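Local atomic coordinates of H127A/Y244A mutant of alginate lyase AlyC3 in complex with dimannuronate (Psychromonas sp., PDB entry 7C8F), a protein that cleaves alginate as a family PL7 polysaccharide lyase, presumably by beta-elimination, and is studied here as a double mutant with bound dimannuronate. Residues 121-126 and 253-258; 143-148 and 192-197. One frame throughout, in Å; residues are numbered along the deposited sequence. Where two conformers were deposited one is given.

Contact 1 of 2, residues 121-126 and 253-258; sequences TFLQVA and AHFNKL. With BEM (beta-D-mannopyranuronic acid), chain D.
Phe-122 and Leu-123 meet Phe-255 in the buried interior, and no hydrogen bond links their two segments. The apolar contacts all run to the outer edge of the Phe-255 ring. Leu-123 brings its CD2 methyl to 3.9 Å from Phe-255 CE2, near the ring plane. The two side chains run antiparallel alongside each other. Phe-255 CG is anti to its carbonyl carbon (chi1 -77°), which carries the ring edge towards Phe-122 and Leu-123. Phe-122 adds a looser touch, with its CB 4.5 Å from Phe-255 CZ. Its own ring packs on Phe-205, edge-to-face, and on Phe-158, while Phe-255 also meets the ring of Phe-69.

One polar atom faces the same edge. Phe-122 O lies 3.7 Å from Phe-255 CZ, in the ring plane, and so meets the ring rim.

The sugar contact is on the other side of the strand. Gln-124 was modelled in two conformers. In one, CG is anti to the backbone N (chi1 -173°) and the chain runs on extended. Its NE2 then donates to the carboxylate oxygen O6B of the mannuronate in chain D at 3.1 Å, with an N-H...O angle of 150°. Arg-77, Lys-170 and the backbone O of Pro-139 also hydrogen-bond this sugar.

Backbone bonds tie residues 121-126 to strands on both flanks. Phe-122 and Leu-123 sit opposite the single Val-145 of the neighbouring strand, a classic beta bulge. The other chain segment bends sharply at Asn-256. Strand 119-129 has Gln-124 on its glycan face and Phe-122 and Leu-123 towards the second sheet. Such face-to-face packing of two antiparallel sheets, with the sugar on the concave face of one, away from the other, is characteristic of the beta-jelly roll of PL7 lyases.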
ATOM      1  N   THR B 121      -5.289  10.460 -24.133  1.00 13.88           N
ATOM      2  CA  THR B 121      -4.141  10.132 -23.297  1.00 14.29           C
ATOM      3  C   THR B 121      -3.117   9.431 -24.162  1.00 15.25           C
ATOM      4  O   THR B 121      -3.452   8.460 -24.837  1.00 16.06           O
ATOM      5  CB  THR B 121      -4.565   9.200 -22.163  1.00 14.92           C
ATOM      6  OG1 THR B 121      -5.538   9.872 -21.356  1.00 15.03           O
ATOM      7  CG2 THR B 121      -3.359   8.774 -21.303  1.00 14.64           C
ATOM      8  N   PHE B 122      -1.878   9.927 -24.163  1.00 12.19           N
ATOM      9  CA  PHE B 122      -0.848   9.350 -25.019  1.00 12.78           C
ATOM     10  C   PHE B 122       0.421   8.907 -24.297  1.00 12.92           C
ATOM     11  O   PHE B 122       1.236   8.204 -24.905  1.00 13.74           O
ATOM     12  CB  PHE B 122      -0.535  10.269 -26.223  1.00 15.09           C
ATOM     13  CG  PHE B 122      -0.049  11.634 -25.841  1.00 12.72           C
ATOM     14  CD1 PHE B 122      -0.947  12.675 -25.615  1.00 15.57           C
ATOM     15  CD2 PHE B 122       1.302  11.876 -25.713  1.00 13.32           C
ATOM     16  CE1 PHE B 122      -0.497  13.943 -25.248  1.00 14.13           C
ATOM     17  CE2 PHE B 122       1.767  13.134 -25.360  1.00 14.17           C
ATOM     18  CZ  PHE B 122       0.859  14.179 -25.123  1.00 14.96           C
ATOM     19  N   LEU B 123       0.602   9.263 -23.027  1.00 12.44           N
ATOM     20  CA  LEU B 123       1.652   8.685 -22.196  1.00 11.25           C
ATOM     21  C   LEU B 123       1.057   8.425 -20.830  1.00 12.21           C
ATOM     22  O   LEU B 123       0.240   9.221 -20.353  1.00 12.61           O
ATOM     23  CB  LEU B 123       2.851   9.622 -22.034  1.00 14.05           C
ATOM     24  CG  LEU B 123       3.506  10.097 -23.337  1.00 13.97           C
ATOM     25  CD1 LEU B 123       4.412  11.287 -23.086  1.00 16.25           C
ATOM     26  CD2 LEU B 123       4.301   8.963 -23.983  1.00 15.91           C
ATOM     27  N   GLN B 124       1.469   7.335 -20.182  1.00 13.50           N
ATOM     28  CA  GLN B 124       0.886   6.984 -18.897  0.54 12.64           C
ATOM     29  C   GLN B 124       1.924   6.290 -18.023  1.00 13.47           C
ATOM     30  O   GLN B 124       2.777   5.550 -18.516  1.00 14.10           O
ATOM     31  CB  GLN B 124      -0.354   6.100 -19.110  0.54 15.54           C
ATOM     32  CG  GLN B 124      -1.183   5.782 -17.878  0.54 19.38           C
ATOM     33  CD  GLN B 124      -2.607   5.367 -18.233  0.54 16.68           C
ATOM     34  OE1 GLN B 124      -3.306   6.074 -18.961  0.54 22.42           O
ATOM     35  NE2 GLN B 124      -3.040   4.223 -17.720  0.54 19.61           N
ATOM     36  N   VAL B 125       1.828   6.528 -16.718  1.00 12.35           N
ATOM     37  CA  VAL B 125       2.456   5.674 -15.718  1.00 11.97           C
ATOM     38  C   VAL B 125       1.307   5.053 -14.945  1.00 13.67           C
ATOM     39  O   VAL B 125       0.548   5.768 -14.272  1.00 13.63           O
ATOM     40  CB  VAL B 125       3.391   6.443 -14.769  1.00 13.36           C
ATOM     41  CG1 VAL B 125       4.000   5.484 -13.728  1.00 13.42           C
ATOM     42  CG2 VAL B 125       4.489   7.185 -15.527  1.00 15.73           C
ATOM     43  N   ALA B 126       1.162   3.732 -15.050  1.00 13.15           N
ATOM     44  CA  ALA B 126       0.137   2.983 -14.339  1.00 13.74           C
ATOM     45  C   ALA B 126       0.773   2.258 -13.164  1.00 12.61           C
ATOM     46  O   ALA B 126       1.995   2.185 -13.042  1.00 14.60           O
ATOM     47  CB  ALA B 126      -0.480   1.941 -15.277  1.00 16.54           C
ATOM     48  N   ALA B 253      -1.955   9.696 -33.057  1.00 16.97           N
ATOM     49  CA  ALA B 253      -0.725  10.255 -32.523  1.00 16.21           C
ATOM     50  C   ALA B 253       0.454   9.759 -33.345  1.00 18.49           C
ATOM     51  O   ALA B 253       0.539   8.565 -33.666  1.00 19.23           O
ATOM     52  CB  ALA B 253      -0.526   9.861 -31.055  1.00 17.69           C
ATOM     53  N   HIS B 254       1.367  10.672 -33.671  1.00 18.27           N
ATOM     54  CA  HIS B 254       2.593  10.361 -34.400  1.00 16.25           C
ATOM     55  C   HIS B 254       3.781  10.542 -33.469  1.00 17.02           C
ATOM     56  O   HIS B 254       4.004  11.641 -32.949  1.00 19.40           O
ATOM     57  CB  HIS B 254       2.735  11.253 -35.637  1.00 18.37           C
ATOM     58  CG  HIS B 254       1.747  10.933 -36.713  1.00 18.73           C
ATOM     59  ND1 HIS B 254       1.937  11.307 -38.027  1.00 28.32           N
ATOM     60  CD2 HIS B 254       0.562  10.275 -36.677  1.00 20.32           C
ATOM     61  CE1 HIS B 254       0.913  10.892 -38.753  1.00 31.83           C
ATOM     62  NE2 HIS B 254       0.063  10.266 -37.959  1.00 22.18           N
ATOM     63  N   PHE B 255       4.526   9.462 -33.231  1.00 16.82           N
ATOM     64  CA  PHE B 255       5.700   9.495 -32.366  1.00 16.60           C
ATOM     65  C   PHE B 255       6.950   9.495 -33.241  1.00 19.80           C
ATOM     66  O   PHE B 255       7.308   8.464 -33.824  1.00 19.06           O
ATOM     67  CB  PHE B 255       5.732   8.259 -31.467  1.00 16.76           C
ATOM     68  CG  PHE B 255       4.780   8.305 -30.289  1.00 14.77           C
ATOM     69  CD1 PHE B 255       3.408   8.185 -30.466  1.00 16.50           C
ATOM     70  CD2 PHE B 255       5.273   8.398 -28.995  1.00 16.83           C
ATOM     71  CE1 PHE B 255       2.534   8.205 -29.372  1.00 15.31           C
ATOM     72  CE2 PHE B 255       4.399   8.404 -27.889  1.00 15.17           C
ATOM     73  CZ  PHE B 255       3.037   8.313 -28.083  1.00 15.62           C
ATOM     74  N   ASN B 256       7.631  10.638 -33.318  1.00 17.05           N
ATOM     75  CA  ASN B 256       8.927  10.672 -33.987  1.00 20.19           C
ATOM     76  C   ASN B 256       9.993   9.946 -33.175  1.00 19.44           C
ATOM     77  O   ASN B 256      11.004   9.501 -33.735  1.00 20.28           O
ATOM     78  CB  ASN B 256       9.319  12.133 -34.240  1.00 21.72           C
ATOM     79  CG  ASN B 256      10.667  12.280 -34.916  1.00 55.23           C
ATOM     80  OD1 ASN B 256      10.840  11.907 -36.077  1.00 34.33           O
ATOM     81  ND2 ASN B 256      11.624  12.862 -34.199  1.00 29.42           N
ATOM     82  N   LYS B 257       9.771   9.792 -31.873  1.00 17.51           N
ATOM     83  CA  LYS B 257      10.734   9.174 -30.979  1.00 18.11           C
ATOM     84  C   LYS B 257       9.954   8.466 -29.889  1.00 17.10           C
ATOM     85  O   LYS B 257       8.949   8.987 -29.393  1.00 17.19           O
ATOM     86  CB  LYS B 257      11.649  10.235 -30.351  1.00 18.89           C
ATOM     87  CG  LYS B 257      12.515   9.731 -29.200  1.00 22.47           C
ATOM     88  CD  LYS B 257      13.494  10.817 -28.743  1.00 29.32           C
ATOM     89  CE  LYS B 257      14.351  10.352 -27.580  1.00 57.82           C
ATOM     90  NZ  LYS B 257      15.344  11.388 -27.177  1.00 65.50           N
ATOM     91  N   LEU B 258      10.401   7.263 -29.545  1.00 15.66           N
ATOM     92  CA  LEU B 258       9.861   6.560 -28.387  1.00 15.06           C
ATOM     93  C   LEU B 258      10.958   5.665 -27.846  1.00 15.93           C
ATOM     94  O   LEU B 258      11.403   4.734 -28.534  1.00 16.56           O
ATOM     95  CB  LEU B 258       8.617   5.752 -28.749  1.00 14.07           C
ATOM     96  CG  LEU B 258       7.950   5.043 -27.558  1.00 14.77           C
ATOM     97  CD1 LEU B 258       7.490   6.031 -26.469  1.00 17.12           C
ATOM     98  CD2 LEU B 258       6.783   4.219 -28.043  1.00 17.53           C
TER
HETATM   99  C1  BEM D   1      -8.114   0.794 -16.426  1.00 66.32           C
HETATM  100  C2  BEM D   1      -8.596   1.174 -15.038  1.00 61.16           C
HETATM  101  O2  BEM D   1      -7.490   1.347 -14.171  1.00 66.96           O
HETATM  102  C3  BEM D   1      -9.434   2.424 -15.105  1.00 61.22           C
HETATM  103  O3  BEM D   1      -9.766   2.857 -13.823  1.00 30.16           O
HETATM  104  C4  BEM D   1      -8.729   3.534 -15.871  1.00 85.78           C
HETATM  105  O4  BEM D   1      -9.694   4.538 -16.171  1.00 35.99           O
HETATM  106  C5  BEM D   1      -8.188   3.008 -17.180  1.00 77.57           C
HETATM  107  O5  BEM D   1      -7.416   1.841 -17.031  1.00 52.11           O
HETATM  108  C6  BEM D   1      -7.301   4.065 -17.706  1.00 69.73           C
HETATM  109  O6B BEM D   1      -6.091   3.960 -17.512  1.00 87.93           O
HETATM  110  O6A BEM D   1      -7.777   4.896 -18.461  1.00 69.20           O
HETATM  111  O1  BEM D   1      -7.191  -0.277 -16.371  1.00 61.65           O

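Contact 2 of 2, residues 143-148 and 192-197. With BEM (beta-D-mannopyranuronic acid), chain C.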
ATOM      1  N   LEU B 143       0.042   8.763 -13.571  1.00 12.09           N
ATOM      2  CA  LEU B 143       0.165   9.884 -14.494  1.00 10.87           C
ATOM      3  C   LEU B 143      -0.557   9.562 -15.786  1.00 11.42           C
ATOM      4  O   LEU B 143      -0.368   8.476 -16.340  1.00 12.53           O
ATOM      5  CB  LEU B 143       1.651  10.139 -14.809  1.00 12.34           C
ATOM      6  CG  LEU B 143       1.926  11.099 -15.980  1.00 12.77           C
ATOM      7  CD1 LEU B 143       1.493  12.541 -15.631  1.00 14.70           C
ATOM      8  CD2 LEU B 143       3.410  11.054 -16.376  1.00 14.58           C
ATOM      9  N   ARG B 144      -1.263  10.546 -16.292  1.00 12.24           N
ATOM     10  CA  ARG B 144      -1.753  10.552 -17.623  1.00 12.44           C
ATOM     11  C   ARG B 144      -1.263  11.877 -18.280  1.00 12.30           C
ATOM     12  O   ARG B 144      -1.482  12.911 -17.760  1.00 13.90           O
ATOM     13  CB  ARG B 144      -3.272  10.474 -17.735  1.00 14.16           C
ATOM     14  CG  ARG B 144      -3.886   9.183 -17.282  1.00 14.62           C
ATOM     15  CD  ARG B 144      -5.370   9.145 -17.641  1.00 15.27           C
ATOM     16  NE  ARG B 144      -6.132  10.222 -17.055  1.00 16.17           N
ATOM     17  CZ  ARG B 144      -6.864  11.078 -17.713  1.00 16.47           C
ATOM     18  NH1 ARG B 144      -6.928  11.033 -18.999  1.00 17.19           N
ATOM     19  NH2 ARG B 144      -7.489  12.023 -17.083  1.00 17.95           N
ATOM     20  N   VAL B 145      -0.605  11.777 -19.415  1.00 12.07           N
ATOM     21  CA  VAL B 145      -0.215  12.930 -20.199  1.00 12.70           C
ATOM     22  C   VAL B 145      -1.253  12.952 -21.320  1.00 12.66           C
ATOM     23  O   VAL B 145      -1.375  12.044 -22.071  1.00 13.27           O
ATOM     24  CB  VAL B 145       1.216  12.875 -20.753  1.00 14.34           C
ATOM     25  CG1 VAL B 145       1.504  14.155 -21.524  1.00 15.40           C
ATOM     26  CG2 VAL B 145       2.213  12.738 -19.622  1.00 16.63           C
ATOM     27  N   VAL B 146      -1.982  14.053 -21.379  1.00 14.25           N
ATOM     28  CA  VAL B 146      -3.081  14.207 -22.293  1.00 15.33           C
ATOM     29  C   VAL B 146      -3.112  15.464 -23.118  1.00 14.33           C
ATOM     30  O   VAL B 146      -2.500  16.420 -22.784  1.00 15.76           O
ATOM     31  CB  VAL B 146      -4.429  14.213 -21.505  1.00 15.13           C
ATOM     32  CG1 VAL B 146      -4.506  13.061 -20.558  1.00 16.99           C
ATOM     33  CG2 VAL B 146      -4.668  15.515 -20.735  1.00 15.21           C
ATOM     34  N   TRP B 147      -3.884  15.404 -24.192  1.00 14.33           N
ATOM     35  CA  TRP B 147      -4.247  16.559 -24.990  1.00 14.52           C
ATOM     36  C   TRP B 147      -5.676  16.738 -24.529  1.00 14.96           C
ATOM     37  O   TRP B 147      -6.408  15.819 -24.489  1.00 15.46           O
ATOM     38  CB  TRP B 147      -4.197  16.336 -26.486  1.00 14.86           C
ATOM     39  CG  TRP B 147      -4.638  17.541 -27.274  1.00 15.60           C
ATOM     40  CD1 TRP B 147      -3.836  18.480 -27.782  1.00 18.69           C
ATOM     41  CD2 TRP B 147      -5.966  17.909 -27.628  1.00 15.42           C
ATOM     42  NE1 TRP B 147      -4.563  19.423 -28.425  1.00 18.80           N
ATOM     43  CE2 TRP B 147      -5.879  19.103 -28.337  1.00 17.95           C
ATOM     44  CE3 TRP B 147      -7.209  17.357 -27.408  1.00 18.83           C
ATOM     45  CZ2 TRP B 147      -6.975  19.730 -28.844  1.00 18.30           C
ATOM     46  CZ3 TRP B 147      -8.291  17.993 -27.922  1.00 22.51           C
ATOM     47  CH2 TRP B 147      -8.158  19.169 -28.629  1.00 18.42           C
ATOM     48  N   LYS B 148      -6.045  17.945 -24.130  1.00 16.11           N
ATOM     49  CA  LYS B 148      -7.380  18.200 -23.597  1.00 17.66           C
ATOM     50  C   LYS B 148      -8.045  19.319 -24.382  1.00 18.88           C
ATOM     51  O   LYS B 148      -7.450  20.381 -24.577  1.00 17.95           O
ATOM     52  CB  LYS B 148      -7.340  18.544 -22.104  1.00 16.83           C
ATOM     53  CG  LYS B 148      -8.719  18.673 -21.465  1.00 17.81           C
ATOM     54  CD  LYS B 148      -8.632  18.679 -19.948  1.00 21.27           C
ATOM     55  CE  LYS B 148     -10.005  18.831 -19.297  1.00 22.52           C
ATOM     56  NZ  LYS B 148     -10.880  17.643 -19.509  1.00 22.79           N
ATOM     57  N   TYR B 192      -0.938  19.635 -14.028  1.00 13.26           N
ATOM     58  CA  TYR B 192       0.128  20.519 -14.486  1.00 13.49           C
ATOM     59  C   TYR B 192      -0.089  20.876 -15.950  1.00 14.53           C
ATOM     60  O   TYR B 192      -0.299  19.993 -16.790  1.00 13.72           O
ATOM     61  CB  TYR B 192       1.500  19.850 -14.357  1.00 15.52           C
ATOM     62  CG  TYR B 192       1.890  19.464 -12.939  1.00 13.82           C
ATOM     63  CD1 TYR B 192       1.538  18.240 -12.411  1.00 14.84           C
ATOM     64  CD2 TYR B 192       2.618  20.344 -12.128  1.00 16.31           C
ATOM     65  CE1 TYR B 192       1.902  17.882 -11.113  1.00 16.08           C
ATOM     66  CE2 TYR B 192       2.985  20.001 -10.841  1.00 17.15           C
ATOM     67  CZ  TYR B 192       2.623  18.766 -10.335  1.00 18.52           C
ATOM     68  OH  TYR B 192       2.986  18.420  -9.044  1.00 21.42           O
ATOM     69  N   ASP B 193      -0.023  22.179 -16.257  1.00 13.85           N
ATOM     70  CA  ASP B 193      -0.140  22.675 -17.618  1.00 13.18           C
ATOM     71  C   ASP B 193       1.194  22.476 -18.311  1.00 15.72           C
ATOM     72  O   ASP B 193       2.211  23.049 -17.900  1.00 15.62           O
ATOM     73  CB  ASP B 193      -0.477  24.164 -17.547  1.00 12.92           C
ATOM     74  CG  ASP B 193      -0.804  24.782 -18.897  1.00 17.31           C
ATOM     75  OD1 ASP B 193      -0.701  24.131 -19.956  1.00 15.85           O
ATOM     76  OD2 ASP B 193      -1.176  25.986 -18.870  1.00 19.51           O
ATOM     77  N   LEU B 194       1.208  21.642 -19.344  1.00 13.28           N
ATOM     78  CA  LEU B 194       2.430  21.386 -20.080  1.00 14.24           C
ATOM     79  C   LEU B 194       2.526  22.229 -21.340  1.00 15.40           C
ATOM     80  O   LEU B 194       3.438  22.015 -22.141  1.00 18.92           O
ATOM     81  CB  LEU B 194       2.544  19.893 -20.409  1.00 13.14           C
ATOM     82  CG  LEU B 194       2.472  18.958 -19.195  1.00 13.82           C
ATOM     83  CD1 LEU B 194       2.641  17.499 -19.638  1.00 14.41           C
ATOM     84  CD2 LEU B 194       3.503  19.328 -18.133  1.00 15.99           C
ATOM     85  N   GLY B 195       1.620  23.181 -21.517  1.00 14.91           N
ATOM     86  CA  GLY B 195       1.703  24.141 -22.599  1.00 15.91           C
ATOM     87  C   GLY B 195       0.692  23.877 -23.711  1.00 16.87           C
ATOM     88  O   GLY B 195       0.178  22.768 -23.891  1.00 16.84           O
ATOM     89  N   LYS B 196       0.436  24.922 -24.494  1.00 17.85           N
ATOM     90  CA  LYS B 196      -0.390  24.796 -25.687  1.00 15.77           C
ATOM     91  C   LYS B 196       0.254  23.814 -26.657  1.00 18.41           C
ATOM     92  O   LYS B 196       1.458  23.890 -26.919  1.00 21.68           O
ATOM     93  CB  LYS B 196      -0.513  26.173 -26.354  1.00 19.06           C
ATOM     94  CG  LYS B 196      -1.248  26.167 -27.686  1.00 24.64           C
ATOM     95  CD  LYS B 196      -2.748  25.978 -27.512  1.00 47.61           C
ATOM     96  CE  LYS B 196      -3.403  25.510 -28.808  1.00 54.12           C
ATOM     97  NZ  LYS B 196      -3.025  24.099 -29.167  1.00 32.07           N
ATOM     98  N   ALA B 197      -0.522  22.900 -27.202  1.00 18.25           N
ATOM     99  CA  ALA B 197       0.004  21.946 -28.159  1.00 18.16           C
ATOM    100  C   ALA B 197       0.189  22.682 -29.475  1.00 24.00           C
ATOM    101  O   ALA B 197      -0.677  23.393 -29.888  1.00 26.48           O
ATOM    102  CB  ALA B 197      -0.954  20.813 -28.326  1.00 22.61           C
TER
HETATM  103  C1  BEM C   2      -9.054   5.800 -16.143  1.00 65.95           C
HETATM  104  C2  BEM C   2      -9.877   6.824 -16.918  1.00 63.43           C
HETATM  105  O2  BEM C   2     -11.212   6.839 -16.435  1.00 84.87           O
HETATM  106  C3  BEM C   2      -9.307   8.201 -16.673  1.00 52.56           C
HETATM  107  O3  BEM C   2     -10.143   9.179 -17.194  1.00 34.39           O
HETATM  108  C4  BEM C   2      -9.427   8.454 -15.212  1.00 53.60           C
HETATM  109  O4  BEM C   2      -9.202   9.796 -14.895  1.00 85.04           O
HETATM  110  C5  BEM C   2      -8.505   7.507 -14.532  1.00 47.65           C
HETATM  111  O5  BEM C   2      -9.004   6.224 -14.810  1.00 39.25           O
HETATM  112  C6  BEM C   2      -8.513   7.760 -13.080  1.00 21.65           C
HETATM  113  O6B BEM C   2      -9.238   7.106 -12.369  1.00 25.04           O
HETATM  114  O6A BEM C   2      -7.628   8.462 -12.687  1.00 20.00           O
HETATM  115  O   HOH W   1      -3.874  21.408 -30.509  1.00 34.28           O
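Leu-194 meets Val-145 within one curved antiparallel sheet of the beta-jelly roll, and Ala-197, just past the end of its strand, meets Trp-147. Strand 157-163 pairs with both strands and lies between them, so only side chains touch here. Asp-193 forms an Asx turn: its OD1 accepts from Gly-195 N at 3.0 Å, from above the carboxylate plane, and also hydrogen-bonds with His-157. Leu-194 reaches inward with CD1 4.0 Å from Val-145 CG1, the two side chains crossing at about a right angle. Beside Val-145, Arg-144 points to the glycan. Its guanidinium has O3 of the chain C mannuronate 3.8 Å above one face, and NH1 salt-bridges Glu-119 and hydrogen-bonds Thr-121 OG1. With an alanine at Arg-144, Glu-119 would probably lose one of its charged partners and the sugar the flat group beneath it. Lys-196 curls back, and its NZ gives a bond to Ala-197 O at 2.6 Å, in the carbonyl plane. It also holds, weakly, the water that accepts from Trp-147 NE1. Trp-147 CG is anti to its backbone nitrogen (chi1 178°), which brings the indole edge to the second segment. There Ala-197 CB lies in the ring plane, 3.7 Å from Trp-147 CD1.

How the contacts relate
Going from the N terminus, the first of the four segments reached is 121-126, on strand 119-129. Strand 143-148 follows it and pairs antiparallel with it. The chain then passes through strand 157-163 to 192-197, where contact 2 closes a loop of 43 residues. Only at 253-258 does contact 1 close its own, longer loop, and contact 2 is nested inside it. The centres of the two contacts lie about 12 Å apart. Backbone pairing joins them directly, as between Val-125 N and Leu-143 O at 3.0 Å, probably a hydrogen bond. Contact 2 stays within the glycan-binding sheet. Contact 1 ties that sheet to the opposing one, through strand 250-264.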